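PDB 6I1A: rutinosidase from Aspergillus niger, which hydrolyses rutinosides such as rutin to release the disaccharide rutinose, and probably also acts as an exo-1,3-beta-glucanase on beta-glucans. Local coordinates for residues W304-A308 against Q354-W358. Numbering follows the deposited sequence.
Sequences WAIQA and QKDYW. With EDO (1,2-ethanediol), chain U.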
loop_
_atom_site.group_PDB
_atom_site.type_symbol
_atom_site.label_atom_id
_atom_site.label_comp_id
_atom_site.label_asym_id
_atom_site.label_seq_id
_atom_site.Cartn_x
_atom_site.Cartn_y
_atom_site.Cartn_z
ATOM N N TRP A 304 6.855 -15.072 5.384
ATOM C CA TRP A 304 7.390 -13.746 5.760
ATOM C C TRP A 304 8.882 -13.877 5.929
ATOM O O TRP A 304 9.431 -14.989 6.053
ATOM C CB TRP A 304 6.719 -13.190 7.034
ATOM C CG TRP A 304 7.161 -13.879 8.294
ATOM C CD1 TRP A 304 6.940 -15.153 8.707
ATOM C CD2 TRP A 304 7.981 -13.265 9.326
ATOM N NE1 TRP A 304 7.510 -15.359 9.946
ATOM C CE2 TRP A 304 8.163 -14.229 10.343
ATOM C CE3 TRP A 304 8.539 -11.987 9.470
ATOM C CZ2 TRP A 304 8.859 -13.917 11.511
ATOM C CZ3 TRP A 304 9.225 -11.686 10.638
ATOM C CH2 TRP A 304 9.374 -12.666 11.602
ATOM N N ALA A 305 9.571 -12.732 5.930
ATOM C CA ALA A 305 11.000 -12.664 6.200
ATOM C C ALA A 305 11.329 -11.257 6.647
ATOM O O ALA A 305 10.568 -10.356 6.395
ATOM C CB ALA A 305 11.818 -13.110 5.017
ATOM N N ILE A 306 12.515 -11.085 7.256
ATOM C CA ILE A 306 12.902 -9.785 7.898
ATOM C C ILE A 306 13.691 -8.868 6.989
ATOM O O ILE A 306 14.011 -7.749 7.470
ATOM C CB ILE A 306 13.655 -10.021 9.215
ATOM C CG1 ILE A 306 14.965 -10.738 9.012
ATOM C CG2 ILE A 306 12.763 -10.666 10.218
ATOM C CD1 ILE A 306 15.897 -10.582 10.233
ATOM N N GLN A 307 14.062 -9.208 5.759
ATOM C CA GLN A 307 14.804 -8.252 4.923
ATOM C C GLN A 307 13.948 -7.029 4.655
ATOM O O GLN A 307 12.771 -7.127 4.207
ATOM C CB GLN A 307 15.264 -8.872 3.621
ATOM C CG GLN A 307 16.082 -7.863 2.791
ATOM C CD GLN A 307 16.475 -8.333 1.420
ATOM O OE1 GLN A 307 16.559 -9.546 1.147
ATOM N NE2 GLN A 307 16.749 -7.386 0.533
ATOM N N ALA A 308 14.518 -5.850 4.961
ATOM C CA ALA A 308 13.915 -4.538 4.629
ATOM C C ALA A 308 14.380 -3.998 3.276
ATOM O O ALA A 308 15.317 -4.523 2.659
ATOM C CB ALA A 308 14.273 -3.582 5.745
ATOM N N GLN A 354 21.636 -11.872 1.349
ATOM C CA GLN A 354 20.308 -12.479 1.665
ATOM C C GLN A 354 20.435 -13.651 2.629
ATOM O O GLN A 354 19.599 -13.813 3.516
ATOM C CB GLN A 354 19.554 -12.836 0.395
ATOM C CG GLN A 354 19.046 -11.620 -0.333
ATOM C CD GLN A 354 18.085 -11.945 -1.448
ATOM O OE1 GLN A 354 18.252 -12.895 -2.184
ATOM N NE2 GLN A 354 17.016 -11.177 -1.524
ATOM N N LYS A 355 21.460 -14.494 2.527
ATOM C CA LYS A 355 21.589 -15.601 3.455
ATOM C C LYS A 355 21.631 -15.186 4.928
ATOM O O LYS A 355 21.283 -15.986 5.779
ATOM C CB LYS A 355 22.751 -16.524 3.106
ATOM C CG LYS A 355 24.128 -15.886 3.234
ATOM C CD LYS A 355 25.263 -16.823 2.910
ATOM C CE LYS A 355 26.603 -16.110 2.918
ATOM N NZ LYS A 355 26.759 -15.278 4.146
ATOM N N ASP A 356 22.026 -13.952 5.236
ATOM C CA ASP A 356 22.033 -13.483 6.631
ATOM C C ASP A 356 20.615 -13.226 7.178
ATOM O O ASP A 356 20.466 -13.228 8.391
ATOM C CB ASP A 356 22.862 -12.189 6.711
ATOM C CG ASP A 356 24.341 -12.391 6.348
ATOM O OD1 ASP A 356 24.889 -13.399 6.772
ATOM O OD2 ASP A 356 24.845 -11.568 5.610
ATOM N N TYR A 357 19.614 -13.018 6.302
ATOM C CA TYR A 357 18.262 -12.584 6.707
ATOM C C TYR A 357 17.212 -13.643 6.356
ATOM O O TYR A 357 16.131 -13.516 6.923
ATOM C CB TYR A 357 17.877 -11.260 6.036
ATOM C CG TYR A 357 18.853 -10.134 6.390
ATOM C CD1 TYR A 357 19.978 -9.911 5.621
ATOM C CD2 TYR A 357 18.636 -9.339 7.511
ATOM C CE1 TYR A 357 20.859 -8.875 5.941
ATOM C CE2 TYR A 357 19.514 -8.320 7.858
ATOM C CZ TYR A 357 20.607 -8.112 7.065
ATOM O OH TYR A 357 21.452 -7.074 7.414
ATOM N N TRP A 358 17.500 -14.607 5.502
ATOM C CA TRP A 358 16.480 -15.568 4.973
ATOM C C TRP A 358 16.711 -17.009 5.425
ATOM O O TRP A 358 15.910 -17.863 4.991
ATOM C CB TRP A 358 16.436 -15.467 3.455
ATOM C CG TRP A 358 15.935 -14.189 2.897
ATOM C CD1 TRP A 358 16.642 -13.045 2.756
ATOM C CD2 TRP A 358 14.634 -13.937 2.372
ATOM N NE1 TRP A 358 15.854 -12.088 2.159
ATOM C CE2 TRP A 358 14.582 -12.610 1.930
ATOM C CE3 TRP A 358 13.462 -14.718 2.287
ATOM C CZ2 TRP A 358 13.446 -12.043 1.351
ATOM C CZ3 TRP A 358 12.346 -14.161 1.712
ATOM C CH2 TRP A 358 12.313 -12.858 1.239
HETATM C C1 EDO U . 13.701 -13.071 -2.272
HETATM O O1 EDO U . 14.560 -12.493 -3.253
HETATM C C2 EDO U . 14.313 -14.221 -1.503
HETATM O O2 EDO U . 14.267 -15.508 -2.182
#
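A single amide oxygen, Gln307 OE1, accepts two hydrogen bonds from 354-358: one from Trp358 NE1 (2.8 Å, 168° at the hydrogen) and a longer one from Gln354 NE2 (3.2 Å, 152°). It sits at the end of the seventh strand, 299-308, of the GH5 TIM barrel, on the C-terminal side of the strands where active sites of this fold lie. Both chi1 and chi2 of Gln307 are t, so the extended side chain carries OE1 to the edge of the indole, near its plane. The two donors are held together by a tight helical turn: the main-chain N of Tyr357 and of Trp358 both bond Gln354 O, at 2.9 and 3.0 Å. The polar link is flanked by apolar contact. Ala305 CB lies 3.6 Å from the centroid of the Trp358 six-membered ring and 16° off its normal, a CH-pi contact over the face, while Ile306 CD1 reaches the edge of Tyr357 at CD2 (4.1 Å). Tyr337 OH, from the neighbouring strand 334-337, hydrogen-bonds both Ile306 N and Tyr357 O, tying the segments further. Opposite Ala305, the indole meets an ethanediol, probably from the crystallisation liquor, with Trp358 CH2 3.7 Å from its C2.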